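Side-chain contact in epsilon (Streptococcus pyogenes, PDB 1GVN), which neutralizes the cognate zeta toxin as the antitoxin of a plasmid-borne toxin-antitoxin system that kills plasmid-free cells: residues S20-V25 with L52-N57. Sequence-based numbering, arbitrary orientation.
Sequences SVYNRV and LAKRVN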
# COMPACT_ATOMS: atom_id res chain seq x y z
N SER A 20 -3.05 12.58 -7.39
CA SER A 20 -3.71 13.23 -6.27
C SER A 20 -3.22 12.66 -4.94
O SER A 20 -2.87 13.41 -4.01
CB SER A 20 -5.23 13.04 -6.38
OG SER A 20 -5.90 13.57 -5.26
N VAL A 21 -3.18 11.34 -4.85
CA VAL A 21 -2.75 10.65 -3.63
C VAL A 21 -1.25 10.85 -3.39
O VAL A 21 -0.82 11.17 -2.27
CB VAL A 21 -3.06 9.14 -3.73
CG1 VAL A 21 -2.53 8.40 -2.51
CG2 VAL A 21 -4.57 8.94 -3.85
N TYR A 22 -0.45 10.68 -4.43
CA TYR A 22 0.99 10.84 -4.30
C TYR A 22 1.32 12.27 -3.87
O TYR A 22 2.11 12.49 -2.95
CB TYR A 22 1.69 10.54 -5.62
CG TYR A 22 3.19 10.61 -5.51
CD1 TYR A 22 3.93 9.53 -5.01
CD2 TYR A 22 3.88 11.76 -5.87
CE1 TYR A 22 5.32 9.60 -4.87
CE2 TYR A 22 5.26 11.85 -5.73
CZ TYR A 22 5.98 10.77 -5.23
OH TYR A 22 7.34 10.86 -5.10
N ASN A 23 0.72 13.24 -4.56
CA ASN A 23 0.97 14.64 -4.24
C ASN A 23 0.60 15.00 -2.81
O ASN A 23 1.31 15.77 -2.17
CB ASN A 23 0.25 15.56 -5.23
CG ASN A 23 0.92 15.58 -6.59
OD1 ASN A 23 2.13 15.39 -6.68
ND2 ASN A 23 0.15 15.81 -7.65
N ARG A 24 -0.49 14.44 -2.31
CA ARG A 24 -0.91 14.70 -0.93
C ARG A 24 0.20 14.23 -0.00
O ARG A 24 0.62 14.95 0.91
CB ARG A 24 -2.20 13.94 -0.61
CG ARG A 24 -2.65 14.03 0.85
CD ARG A 24 -3.90 13.18 1.09
NE ARG A 24 -4.98 13.58 0.20
CZ ARG A 24 -5.65 12.74 -0.59
NH1 ARG A 24 -5.36 11.45 -0.60
NH2 ARG A 24 -6.61 13.21 -1.38
N VAL A 25 0.68 13.01 -0.23
CA VAL A 25 1.74 12.45 0.59
C VAL A 25 3.05 13.22 0.45
O VAL A 25 3.71 13.51 1.45
CB VAL A 25 1.97 10.97 0.24
CG1 VAL A 25 3.10 10.40 1.09
CG2 VAL A 25 0.69 10.18 0.47
N LEU A 52 7.07 3.10 -5.46
CA LEU A 52 7.20 1.76 -6.00
C LEU A 52 5.99 1.45 -6.89
O LEU A 52 6.12 0.88 -7.98
CB LEU A 52 7.31 0.76 -4.85
CG LEU A 52 7.88 -0.63 -5.13
CD1 LEU A 52 8.04 -1.39 -3.82
CD2 LEU A 52 6.96 -1.38 -6.08
N ALA A 53 4.81 1.84 -6.43
CA ALA A 53 3.58 1.61 -7.17
C ALA A 53 3.60 2.30 -8.53
O ALA A 53 3.13 1.75 -9.53
CB ALA A 53 2.39 2.09 -6.35
N LYS A 54 4.15 3.52 -8.56
CA LYS A 54 4.21 4.33 -9.77
C LYS A 54 5.25 3.92 -10.82
O LYS A 54 5.25 4.45 -11.93
CB LYS A 54 4.45 5.79 -9.39
CG LYS A 54 3.27 6.47 -8.73
CD LYS A 54 3.67 7.87 -8.25
CE LYS A 54 4.19 8.71 -9.40
NZ LYS A 54 4.94 9.90 -8.92
N ARG A 55 6.12 2.98 -10.48
CA ARG A 55 7.15 2.55 -11.42
C ARG A 55 6.63 1.60 -12.50
O ARG A 55 7.32 1.33 -13.48
CB ARG A 55 8.29 1.86 -10.68
CG ARG A 55 9.13 2.76 -9.80
CD ARG A 55 10.24 1.95 -9.16
NE ARG A 55 11.10 2.76 -8.30
CZ ARG A 55 12.12 2.27 -7.61
NH1 ARG A 55 12.40 0.97 -7.67
NH2 ARG A 55 12.86 3.06 -6.85
N VAL A 56 5.41 1.10 -12.33
CA VAL A 56 4.85 0.15 -13.28
C VAL A 56 4.37 0.75 -14.60
O VAL A 56 3.99 1.91 -14.67
CB VAL A 56 3.66 -0.62 -12.67
CG1 VAL A 56 4.10 -1.30 -11.38
CG2 VAL A 56 2.51 0.32 -12.41
N ASN A 57 4.41 -0.07 -15.65
CA ASN A 57 3.93 0.36 -16.97
C ASN A 57 2.52 -0.16 -17.14
O ASN A 57 2.31 -1.34 -17.46
CB ASN A 57 4.81 -0.20 -18.09
CG ASN A 57 4.16 -0.03 -19.45
OD1 ASN A 57 3.48 0.96 -19.71
ND2 ASN A 57 4.37 -1.00 -20.34
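Tyr22 and Lys54 form a cation-pi pair that joins helix 5-31 to the C-terminal part of helix 42-54, near the centre of this small, mostly helical chain, which has no strands. It is a compact example of how a lysine can use its aliphatic and its charged parts on one aromatic face. The ammonium NZ of Lys54 stands 3.6 Å from the centroid of the Tyr22 ring and only 8° off the ring normal, so the charge sits almost squarely over the pi cloud. Two bonds back along the chain, Lys54 CD rests 3.6 Å from Tyr22 CD1, a van der Waals contact of the methylene over the rim of the same face, on the CD1-CG side. A chi1 of -176°, which sets Tyr22 CG opposite the backbone N, carries the ring toward helix 42-54. The lysine chain runs extended as far as CD and then bends at chi3 (57°), which turns its last atoms over the face; the two side chains cross at about a right angle. The backbones stay well apart, with 9.1 Å between Tyr22 CA and Lys54 CA, and no hydrogen bond links the segments. Tyr22 also packs on Leu47 and Leu50 of helix 42-54, and its OH is hydrogen-bonded to Lys51 NZ. Both polar ends reach beyond the antitoxin: Lys54 NZ in a salt bridge and Tyr22 OH in a hydrogen bond, each with an acidic side-chain partner on the chain of another protein. The ammonium is thus shared between a pi face and a carboxylate, an environment that would be expected to favour its protonated form, and the same two side chains take part in both the intrachain contact and the interface with the other protein.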